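Local coordinates for protein adenylyl-sulfate kinase 1, chloroplastic (Arabidopsis thaliana, PDB 3UIE) that catalyses the ATP-dependent 3'-phosphorylation of adenosine 5'-phosphosulfate to 3'-phosphoadenylyl sulfate, making activated sulfate in plants, at residues L21-V27 with A94-I99; S36-T40 with A102-S106; F124-D130 with C169-R175. One frame throughout, in Å; residues are numbered along the deposited sequence. Where two conformers were deposited one is given.

Contact 1. Residues L21-V27 with A94-I99; sequences LDQKGCV and ADAGII
The side-chain amide of Gln23 lies between Ile99 on one face and Leu21 on the other: Ile99 CD1 sits almost straight over Gln23 CD at 4.2 Å, and Leu21 CD1 is 4.3 Å from Gln23 CD beneath the opposite face. Gln23 NE2 donates to Gly97 O (2.9 Å), which lies 17° out of the amide plane, the donor arriving in the carbonyl plane on a lone pair, while OE1 accepts from Leu55 N, so both polar ends are used and the rotation of the group is fixed. With CG placed between the backbone N and the carbonyl carbon (chi1 63°) and the chain extended beyond it, the amide reaches the turn that leaves helix 76-95. This is where two neighbouring parallel strands of a P-loop NTPase sheet, 26-31 and 99-103, begin. The turn closes in a Schellman motif, Gly97 having positive phi. Gly25 packs directly on it: its CA-H points at Ala94 O from 3.3 Å, where any side chain on Gly25 would collide. Cys26 N then bonds to Ile98 O (3.1 Å), bringing Cys26 and Ile99 into register with their side chains on the same sheet face, and Cys26 SG rests against Ile99 CG1 at 3.9 Å. Beyond the turn lies the dimer partner: Ile98 packs on Ile98 of the second subunit, and Asp95 OD2 hydrogen-bonds Tyr57 OH of that subunit. On the helix side, the methyl of Ala94 fits under the start of the strand, with CB 3.7 Å from Cys26 N and 4.0 Å from Val27 CG2.

Contact 2. Residues S36-T40 with A102-S106; sequences SGKST and ASLIS. With MG (magnesium ion), chain F; ANP (phosphoaminophosphonic acid-adenylate ester), chain E; ADX (adenosine-5'-phosphosulfate), chain D.
The first turn of helix 38-51 faces Ser103 on strand 99-103, with the CA atoms of Lys38 and Ser103 5.7 Å apart. Across this gap Lys38 CB approaches the Ser103 hydroxyl in one of its two conformers, and the lysine chain runs on alongside Leu104, CD packing on Leu104 O. Bends at chi3 (-56°) and chi4 (-71°) then turn the ammonium back onto the nucleotide, where NZ donates to both O3G and O2B of the ATP analogue at 2.6 Å each and also reaches Gly32 O. Residues Ser36-Thr40 belong to the P-loop (Walker A motif): the amides of Lys38, Ser39 and Thr40 point into the phosphates, with Gly37 at the N-cap. A methionine in place of Lys38 would probably leave the beta and gamma phosphate oxygens without the charge that bridges them and the analogue's tail freer to shift. Ser39 OG binds the magnesium ion at 2.2 Å and is itself hydrogen-bonded to Asp60; one of the metal's waters also bonds to that Ser103 conformer. Ile105 stands between the two nucleotides, CG1 facing the analogue's O3G while CD1 touches the adenine of adenosine-5'-phosphosulfate. Its amide binds that ligand's O2A, and Ser106 N holds sulfate oxygen O3B (2.8 Å). Ser106, the probable phosphoserine intermediate, folds its OG back to Leu104 O, meeting it at 2.9 Å from above the carbonyl plane.

Contact 3. Residues F124-D130 with C169-R175; sequences FVEVFMD and CEISLGR
Two torsions set the side-chain contacts at the ends of the strand pair: a bend at chi2 of Glu170 (71°) turns its carboxylate back to Glu126, and CG of Asp130, opposite the backbone N (chi1 -172°), faces Arg175. Glu170 OE1 thereby takes the amide of Glu126 at 2.8 Å, met from above the carboxylate plane, and stands in for a backbone carbonyl where the ladder begins. From there strands 124-129 and 171-173 run parallel in the usual alternation: Ile171 N to Glu126 O, Phe128 N to Ile171 O, and Leu173 N to Phe128 O at 2.8 Å. Asp130 N closes the series on Leu173 O. At that end Arg175 NH2 reaches Asp130 OD1 (3.2 Å) in a salt bridge, carboxylate and guanidinium turned 57° against each other; the arginine is poorly ordered, so this clasp is probably loose. Val127 and Ile171 lie side by side on one face, where Leu173 CD1 touches both Val127 CG1 (3.6 Å) and Met129 SD (4.0 Å). The other face carries Phe128, whose CB touches Cys169 SG at 3.7 Å. Strand 171-173 is the sheet's outermost on this side within the chain, while strand 124-129 is bonded along its other edge to strand 26-31. The Val127 face is covered by Leu41 of helix 38-51 and by Tyr191 and Met184 of helix 181-195; opposite, Arg112 and Arg116 of helix 109-117 pair with Glu126.

Overall arrangement
All three contacts belong to one parallel sheet ordered 56-60, 99-103, 26-31, 124-129, 171-173. Contact 1 lies at its N-terminal end, beside the dimer partner, and contact 2 about 20 Å away centre to centre, where the same strands 26-31 and 99-103 lead into the nucleotide sites. Along the chain the segments of these two alternate, and contact 3 follows both. It sets the edge strand against 124-129, which joins contact 1 through a probable hydrogen bond from Val125 N to Val27 O. The centres of contacts 2 and 3 are about 11 Å apart, and Met129 packs on Ser36, Gly37 and Lys38. The sheet thus links the subunit interface to the kinase's phosphate-binding loop.

Contact 1. Residues L21-V27 with A94-I99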
loop_
_atom_site.group_PDB
_atom_site.type_symbol
_atom_site.label_atom_id
_atom_site.label_comp_id
_atom_site.label_asym_id
_atom_site.label_seq_id
_atom_site.Cartn_x
_atom_site.Cartn_y
_atom_site.Cartn_z
ATOM N N LEU A 21 -15.436 9.012 -3.034
ATOM C CA LEU A 21 -14.471 10.059 -2.680
ATOM C C LEU A 21 -14.598 11.316 -3.527
ATOM O O LEU A 21 -13.989 12.332 -3.205
ATOM C CB LEU A 21 -13.032 9.547 -2.828
ATOM C CG LEU A 21 -12.647 8.384 -1.914
ATOM C CD1 LEU A 21 -11.293 7.836 -2.309
ATOM C CD2 LEU A 21 -12.635 8.860 -0.484
ATOM N N ASP A 22 -15.358 11.240 -4.616
ATOM C CA ASP A 22 -15.399 12.323 -5.613
ATOM C C ASP A 22 -14.013 12.767 -6.113
ATOM O O ASP A 22 -13.691 13.966 -6.134
ATOM C CB ASP A 22 -16.195 13.527 -5.101
ATOM C CG ASP A 22 -16.591 14.488 -6.229
ATOM O OD1 ASP A 22 -16.597 14.078 -7.414
ATOM O OD2 ASP A 22 -16.909 15.652 -5.923
ATOM N N GLN A 23 -13.198 11.796 -6.516
ATOM C CA GLN A 23 -11.891 12.064 -7.124
ATOM C C GLN A 23 -11.476 10.813 -7.879
ATOM O O GLN A 23 -12.139 9.779 -7.778
ATOM C CB GLN A 23 -10.838 12.370 -6.062
ATOM C CG GLN A 23 -10.584 11.175 -5.113
ATOM C CD GLN A 23 -9.720 11.562 -3.924
ATOM O OE1 GLN A 23 -9.992 12.551 -3.249
ATOM N NE2 GLN A 23 -8.687 10.770 -3.652
ATOM N N LYS A 24 -10.375 10.906 -8.618
ATOM C CA LYS A 24 -9.836 9.758 -9.328
ATOM C C LYS A 24 -8.506 9.321 -8.729
ATOM O O LYS A 24 -7.636 10.155 -8.449
ATOM C CB LYS A 24 -9.674 10.078 -10.821
ATOM C CG LYS A 24 -11.019 10.254 -11.510
ATOM C CD LYS A 24 -10.878 10.391 -13.003
ATOM C CE LYS A 24 -12.225 10.662 -13.645
ATOM N NZ LYS A 24 -12.754 12.012 -13.302
ATOM N N GLY A 25 -8.367 8.014 -8.518
ATOM C CA GLY A 25 -7.137 7.453 -8.000
ATOM C C GLY A 25 -6.031 7.679 -9.014
ATOM O O GLY A 25 -6.261 7.599 -10.215
ATOM N N CYS A 26 -4.830 7.974 -8.542
ATOM C CA CYS A 26 -3.724 8.191 -9.463
ATOM C C CYS A 26 -2.427 8.139 -8.690
ATOM O O CYS A 26 -2.438 8.084 -7.463
ATOM C CB CYS A 26 -3.870 9.531 -10.199
ATOM S SG CYS A 26 -4.063 10.981 -9.114
ATOM N N VAL A 27 -1.313 8.137 -9.412
ATOM C CA VAL A 27 0.001 8.163 -8.785
ATOM C C VAL A 27 0.722 9.427 -9.230
ATOM O O VAL A 27 0.873 9.648 -10.427
ATOM C CB VAL A 27 0.840 6.960 -9.233
ATOM C CG1 VAL A 27 2.233 7.044 -8.622
ATOM C CG2 VAL A 27 0.131 5.641 -8.852
ATOM N N ALA A 94 -3.796 3.942 -5.813
ATOM C CA ALA A 94 -4.558 4.489 -6.927
ATOM C C ALA A 94 -5.820 3.663 -7.161
ATOM O O ALA A 94 -6.889 4.207 -7.452
ATOM C CB ALA A 94 -3.678 4.513 -8.206
ATOM N N ASP A 95 -5.704 2.341 -7.036
ATOM C CA ASP A 95 -6.848 1.472 -7.268
ATOM C C ASP A 95 -7.900 1.673 -6.161
ATOM O O ASP A 95 -9.101 1.517 -6.394
ATOM C CB ASP A 95 -6.404 0.004 -7.376
ATOM C CG ASP A 95 -7.534 -0.922 -7.779
ATOM O OD1 ASP A 95 -8.264 -0.581 -8.731
ATOM O OD2 ASP A 95 -7.682 -1.988 -7.145
ATOM N N ALA A 96 -7.443 2.084 -4.983
ATOM C CA ALA A 96 -8.334 2.388 -3.861
ATOM C C ALA A 96 -9.006 3.744 -4.022
ATOM O O ALA A 96 -9.831 4.124 -3.186
ATOM C CB ALA A 96 -7.560 2.352 -2.564
ATOM N N GLY A 97 -8.618 4.487 -5.060
ATOM C CA GLY A 97 -9.201 5.786 -5.366
ATOM C C GLY A 97 -8.426 6.968 -4.797
ATOM O O GLY A 97 -8.875 8.110 -4.869
ATOM N N ILE A 98 -7.267 6.684 -4.210
ATOM C CA ILE A 98 -6.454 7.679 -3.516
ATOM C C ILE A 98 -5.512 8.380 -4.495
ATOM O O ILE A 98 -5.036 7.760 -5.435
ATOM C CB ILE A 98 -5.578 6.975 -2.452
ATOM C CG1 ILE A 98 -6.449 6.178 -1.478
ATOM C CG2 ILE A 98 -4.697 7.971 -1.731
ATOM C CD1 ILE A 98 -7.381 7.021 -0.695
ATOM N N ILE A 99 -5.253 9.668 -4.265
ATOM C CA ILE A 99 -4.196 10.385 -4.971
ATOM C C ILE A 99 -2.911 10.070 -4.232
ATOM O O ILE A 99 -2.646 10.602 -3.152
ATOM C CB ILE A 99 -4.463 11.900 -4.994
ATOM C CG1 ILE A 99 -5.760 12.173 -5.769
ATOM C CG2 ILE A 99 -3.274 12.670 -5.640
ATOM C CD1 ILE A 99 -6.396 13.530 -5.498
#

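Contact 2. Residues S36-T40 with A102-S106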
loop_
_atom_site.group_PDB
_atom_site.type_symbol
_atom_site.label_atom_id
_atom_site.label_comp_id
_atom_site.label_asym_id
_atom_site.label_seq_id
_atom_site.Cartn_x
_atom_site.Cartn_y
_atom_site.Cartn_z
ATOM N N SER A 36 16.424 18.128 -3.522
ATOM C CA SER A 36 15.769 18.855 -4.616
ATOM C C SER A 36 14.405 19.403 -4.208
ATOM O O SER A 36 13.818 20.219 -4.916
ATOM C CB SER A 36 15.635 17.976 -5.866
ATOM O OG SER A 36 14.910 16.791 -5.604
ATOM N N GLY A 37 13.906 18.942 -3.066
ATOM C CA GLY A 37 12.650 19.425 -2.511
ATOM C C GLY A 37 11.430 18.538 -2.771
ATOM O O GLY A 37 10.298 19.026 -2.755
ATOM N N LYS A 38 11.649 17.243 -2.992
ATOM C CA LYS A 38 10.551 16.314 -3.256
ATOM C C LYS A 38 9.555 16.224 -2.084
ATOM O O LYS A 38 8.339 16.322 -2.277
ATOM C CB LYS A 38 11.096 14.916 -3.584
ATOM C CG LYS A 38 12.002 14.846 -4.817
ATOM C CD LYS A 38 12.553 13.420 -4.967
ATOM C CE LYS A 38 13.303 12.941 -3.719
ATOM N NZ LYS A 38 14.629 13.637 -3.544
ATOM N N SER A 39 10.071 16.042 -0.873
ATOM C CA SER A 39 9.206 15.871 0.299
ATOM C C SER A 39 8.466 17.163 0.631
ATOM O O SER A 39 7.295 17.151 1.046
ATOM C CB SER A 39 10.018 15.379 1.510
ATOM O OG SER A 39 10.501 14.073 1.244
ATOM N N THR A 40 9.153 18.279 0.445
ATOM C CA THR A 40 8.557 19.572 0.717
ATOM C C THR A 40 7.381 19.828 -0.229
ATOM O O THR A 40 6.312 20.297 0.185
ATOM C CB THR A 40 9.593 20.675 0.598
ATOM O OG1 THR A 40 10.601 20.466 1.596
ATOM C CG2 THR A 40 8.937 22.013 0.805
ATOM N N ALA A 102 4.181 9.720 -4.527
ATOM C CA ALA A 102 5.401 8.991 -4.215
ATOM C C ALA A 102 6.579 9.936 -4.312
ATOM O O ALA A 102 6.780 10.583 -5.332
ATOM C CB ALA A 102 5.574 7.801 -5.163
ATOM N N SER A 103 7.352 10.032 -3.242
ATOM C CA SER A 103 8.474 10.970 -3.179
ATOM C C SER A 103 9.763 10.217 -2.881
ATOM O O SER A 103 10.081 9.991 -1.724
ATOM C CB SER A 103 8.207 12.018 -2.092
ATOM O OG SER A 103 9.346 12.831 -1.819
ATOM N N LEU A 104 10.470 9.800 -3.924
ATOM C CA LEU A 104 11.661 8.969 -3.803
ATOM C C LEU A 104 12.665 9.524 -4.789
ATOM O O LEU A 104 12.272 10.002 -5.853
ATOM C CB LEU A 104 11.343 7.549 -4.264
ATOM C CG LEU A 104 10.930 6.358 -3.416
ATOM C CD1 LEU A 104 9.536 6.538 -2.838
ATOM C CD2 LEU A 104 10.980 5.126 -4.306
ATOM N N ILE A 105 13.956 9.453 -4.463
ATOM C CA ILE A 105 14.978 9.873 -5.427
ATOM C C ILE A 105 14.758 9.165 -6.759
ATOM O O ILE A 105 14.794 9.790 -7.819
ATOM C CB ILE A 105 16.414 9.616 -4.909
ATOM C CG1 ILE A 105 16.682 10.461 -3.664
ATOM C CG2 ILE A 105 17.449 9.934 -6.003
ATOM C CD1 ILE A 105 18.049 10.212 -3.024
ATOM N N SER A 106 14.508 7.859 -6.686
ATOM C CA SER A 106 14.227 7.014 -7.860
ATOM C C SER A 106 15.069 7.388 -9.077
ATOM O O SER A 106 14.543 7.845 -10.087
ATOM C CB SER A 106 12.727 7.011 -8.199
ATOM O OG SER A 106 12.177 8.318 -8.196
HETATM MG MG MG F . 12.713 13.720 1.197
HETATM P PG ANP E . 15.697 13.635 0.025
HETATM O O1G ANP E . 17.152 13.354 0.660
HETATM O O2G ANP E . 14.695 13.139 1.074
HETATM O O3G ANP E . 15.559 12.886 -1.279
HETATM P PB ANP E . 14.126 15.956 -0.850
HETATM O O1B ANP E . 12.846 15.480 -0.076
HETATM O O2B ANP E . 14.091 15.965 -2.398
HETATM N N3B ANP E . 15.498 15.308 -0.069
HETATM P PA ANP E . 13.443 18.179 0.904
HETATM O O1A ANP E . 13.719 17.523 2.210
HETATM O O2A ANP E . 11.987 18.310 0.596
HETATM O O3A ANP E . 14.272 17.427 -0.198
HETATM O "O5'" ANP E . 14.084 19.621 0.851
HETATM C "C5'" ANP E . 15.425 19.854 1.115
HETATM C "C4'" ANP E . 15.710 21.158 1.610
HETATM O "O4'" ANP E . 15.450 22.158 0.575
HETATM C "C3'" ANP E . 14.785 21.420 2.718
HETATM O "O3'" ANP E . 15.506 21.873 3.843
HETATM C "C2'" ANP E . 13.861 22.443 2.247
HETATM O "O2'" ANP E . 13.677 23.451 3.203
HETATM C "C1'" ANP E . 14.486 23.032 1.040
HETATM N N9 ANP E . 13.453 23.300 0.030
HETATM C C8 ANP E . 12.481 22.440 -0.301
HETATM N N7 ANP E . 11.739 23.012 -1.239
HETATM C C5 ANP E . 12.233 24.238 -1.498
HETATM C C6 ANP E . 11.842 25.244 -2.369
HETATM N N6 ANP E . 10.674 25.056 -3.218
HETATM N N1 ANP E . 12.560 26.377 -2.398
HETATM C C2 ANP E . 13.634 26.533 -1.601
HETATM N N3 ANP E . 14.030 25.592 -0.754
HETATM C C4 ANP E . 13.342 24.430 -0.683
HETATM S SB ADX D . 16.095 5.649 -3.881
HETATM O O1B ADX D . 16.106 4.263 -3.505
HETATM O O2B ADX D . 17.233 5.901 -4.794
HETATM O O3B ADX D . 14.850 6.010 -4.589
HETATM P PA ADX D . 15.198 6.886 -1.560
HETATM O O1A ADX D . 14.355 5.680 -1.238
HETATM O O2A ADX D . 14.350 8.099 -1.911
HETATM O O3A ADX D . 16.283 6.538 -2.677
HETATM O "O5'" ADX D . 16.055 7.200 -0.274
HETATM C "C5'" ADX D . 16.736 8.415 -0.179
HETATM C "C4'" ADX D . 17.033 8.863 1.155
HETATM O "O4'" ADX D . 17.946 7.955 1.763
HETATM C "C3'" ADX D . 17.702 10.188 1.080
HETATM O "O3'" ADX D . 16.969 11.099 1.836
HETATM C "C2'" ADX D . 18.943 10.045 1.723
HETATM O "O2'" ADX D . 18.842 10.786 2.892
HETATM C "C1'" ADX D . 19.109 8.633 2.127
HETATM N N9 ADX D . 20.315 8.052 1.600
HETATM C C8 ADX D . 21.195 7.291 2.290
HETATM N N7 ADX D . 22.153 6.862 1.449
HETATM C C5 ADX D . 21.880 7.353 0.221
HETATM C C6 ADX D . 22.509 7.257 -1.035
HETATM N N6 ADX D . 23.700 6.482 -1.179
HETATM N N1 ADX D . 21.977 7.897 -2.107
HETATM C C2 ADX D . 20.851 8.617 -1.978
HETATM N N3 ADX D . 20.222 8.728 -0.785
HETATM C C4 ADX D . 20.705 8.112 0.317
HETATM O O HOH W 1 11.978 12.241 -0.354
HETATM O O HOH W 2 13.000 14.953 2.764
HETATM O O HOH W 3 12.402 12.205 2.577
#

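Contact 3. Residues F124-D130 with C169-R175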
loop_
_atom_site.group_PDB
_atom_site.type_symbol
_atom_site.label_atom_id
_atom_site.label_comp_id
_atom_site.label_asym_id
_atom_site.label_seq_id
_atom_site.Cartn_x
_atom_site.Cartn_y
_atom_site.Cartn_z
ATOM N N PHE A 124 -0.516 7.943 -14.184
ATOM C CA PHE A 124 0.821 8.114 -13.630
ATOM C C PHE A 124 1.358 9.474 -14.052
ATOM O O PHE A 124 1.566 9.726 -15.235
ATOM C CB PHE A 124 1.731 6.998 -14.134
ATOM C CG PHE A 124 3.101 6.990 -13.519
ATOM C CD1 PHE A 124 3.347 6.235 -12.388
ATOM C CD2 PHE A 124 4.152 7.705 -14.093
ATOM C CE1 PHE A 124 4.598 6.185 -11.823
ATOM C CE2 PHE A 124 5.415 7.659 -13.530
ATOM C CZ PHE A 124 5.631 6.887 -12.383
ATOM N N VAL A 125 1.550 10.358 -13.081
ATOM C CA VAL A 125 1.989 11.716 -13.354
ATOM C C VAL A 125 3.394 11.881 -12.826
ATOM O O VAL A 125 3.597 12.002 -11.619
ATOM C CB VAL A 125 1.075 12.739 -12.668
ATOM C CG1 VAL A 125 1.512 14.176 -13.024
ATOM C CG2 VAL A 125 -0.386 12.481 -13.063
ATOM N N GLU A 126 4.368 11.887 -13.731
ATOM C CA GLU A 126 5.766 11.983 -13.326
ATOM C C GLU A 126 6.143 13.443 -13.125
ATOM O O GLU A 126 6.025 14.256 -14.037
ATOM C CB GLU A 126 6.651 11.328 -14.385
ATOM C CG GLU A 126 8.092 11.107 -13.971
ATOM C CD GLU A 126 8.845 10.258 -14.977
ATOM O OE1 GLU A 126 8.339 10.099 -16.107
ATOM O OE2 GLU A 126 9.934 9.740 -14.635
ATOM N N VAL A 127 6.612 13.761 -11.926
ATOM C CA VAL A 127 6.923 15.126 -11.538
ATOM C C VAL A 127 8.418 15.234 -11.249
ATOM O O VAL A 127 8.919 14.565 -10.353
ATOM C CB VAL A 127 6.109 15.532 -10.281
ATOM C CG1 VAL A 127 6.489 16.925 -9.815
ATOM C CG2 VAL A 127 4.613 15.441 -10.576
ATOM N N PHE A 128 9.134 16.039 -12.041
ATOM C CA PHE A 128 10.584 16.152 -11.910
ATOM C C PHE A 128 10.925 17.405 -11.119
ATOM O O PHE A 128 10.571 18.517 -11.521
ATOM C CB PHE A 128 11.232 16.228 -13.310
ATOM C CG PHE A 128 12.741 16.347 -13.303
ATOM C CD1 PHE A 128 13.513 15.763 -12.308
ATOM C CD2 PHE A 128 13.388 17.054 -14.312
ATOM C CE1 PHE A 128 14.897 15.877 -12.324
ATOM C CE2 PHE A 128 14.772 17.179 -14.325
ATOM C CZ PHE A 128 15.530 16.589 -13.326
ATOM N N MET A 129 11.618 17.229 -9.993
ATOM C CA MET A 129 12.180 18.361 -9.274
ATOM C C MET A 129 13.491 18.759 -9.957
ATOM O O MET A 129 14.568 18.250 -9.628
ATOM C CB MET A 129 12.417 18.018 -7.807
ATOM C CG MET A 129 11.157 17.511 -7.062
ATOM S SD MET A 129 9.704 18.574 -7.294
ATOM C CE MET A 129 10.198 20.018 -6.352
ATOM N N ASP A 130 13.383 19.669 -10.917
ATOM C CA ASP A 130 14.495 20.040 -11.781
ATOM C C ASP A 130 15.402 21.058 -11.086
ATOM O O ASP A 130 15.446 22.220 -11.470
ATOM C CB ASP A 130 13.928 20.625 -13.079
ATOM C CG ASP A 130 14.993 20.875 -14.136
ATOM O OD1 ASP A 130 16.145 20.410 -13.972
ATOM O OD2 ASP A 130 14.659 21.540 -15.137
ATOM N N CYS A 169 8.473 13.939 -18.812
ATOM C CA CYS A 169 7.597 13.913 -17.639
ATOM C C CYS A 169 6.438 14.871 -17.844
ATOM O O CYS A 169 6.514 15.780 -18.681
ATOM C CB CYS A 169 8.374 14.252 -16.374
ATOM S SG CYS A 169 9.091 15.878 -16.364
ATOM N N GLU A 170 5.364 14.651 -17.091
ATOM C CA GLU A 170 4.154 15.453 -17.200
ATOM C C GLU A 170 4.372 16.845 -16.616
ATOM O O GLU A 170 3.825 17.825 -17.114
ATOM C CB GLU A 170 2.998 14.766 -16.462
ATOM C CG GLU A 170 2.339 13.615 -17.214
ATOM C CD GLU A 170 3.202 12.372 -17.323
ATOM O OE1 GLU A 170 4.131 12.205 -16.511
ATOM O OE2 GLU A 170 2.944 11.544 -18.226
ATOM N N ILE A 171 5.161 16.930 -15.549
ATOM C CA ILE A 171 5.374 18.204 -14.873
ATOM C C ILE A 171 6.829 18.346 -14.460
ATOM O O ILE A 171 7.404 17.421 -13.897
ATOM C CB ILE A 171 4.506 18.319 -13.594
ATOM C CG1 ILE A 171 3.037 18.079 -13.904
ATOM C CG2 ILE A 171 4.664 19.697 -12.952
ATOM C CD1 ILE A 171 2.148 18.119 -12.635
ATOM N N SER A 172 7.435 19.488 -14.779
ATOM C CA SER A 172 8.778 19.797 -14.303
ATOM C C SER A 172 8.718 21.009 -13.381
ATOM O O SER A 172 8.124 22.024 -13.729
ATOM C CB SER A 172 9.720 20.082 -15.477
ATOM O OG SER A 172 11.055 20.201 -15.027
ATOM N N LEU A 173 9.343 20.906 -12.211
ATOM C CA LEU A 173 9.268 21.973 -11.210
ATOM C C LEU A 173 10.641 22.445 -10.776
ATOM O O LEU A 173 11.619 21.704 -10.869
ATOM C CB LEU A 173 8.489 21.497 -9.971
ATOM C CG LEU A 173 7.042 21.042 -10.170
ATOM C CD1 LEU A 173 6.547 20.413 -8.870
ATOM C CD2 LEU A 173 6.172 22.211 -10.553
ATOM N N GLY A 174 10.711 23.688 -10.304
ATOM C CA GLY A 174 11.883 24.137 -9.576
ATOM C C GLY A 174 12.953 24.781 -10.432
ATOM O O GLY A 174 13.891 25.377 -9.901
ATOM N N ARG A 175 12.829 24.646 -11.748
ATOM C CA ARG A 175 13.764 25.295 -12.661
ATOM C C ARG A 175 13.373 26.760 -12.776
ATOM O O ARG A 175 12.308 27.098 -13.303
ATOM C CB ARG A 175 13.770 24.610 -14.029
ATOM C CG ARG A 175 14.658 25.273 -15.075
ATOM C CD ARG A 175 16.111 25.355 -14.633
ATOM N NE ARG A 175 16.703 24.045 -14.392
ATOM C CZ ARG A 175 18.003 23.842 -14.212
ATOM N NH1 ARG A 175 18.847 24.866 -14.264
ATOM N NH2 ARG A 175 18.459 22.614 -13.992
#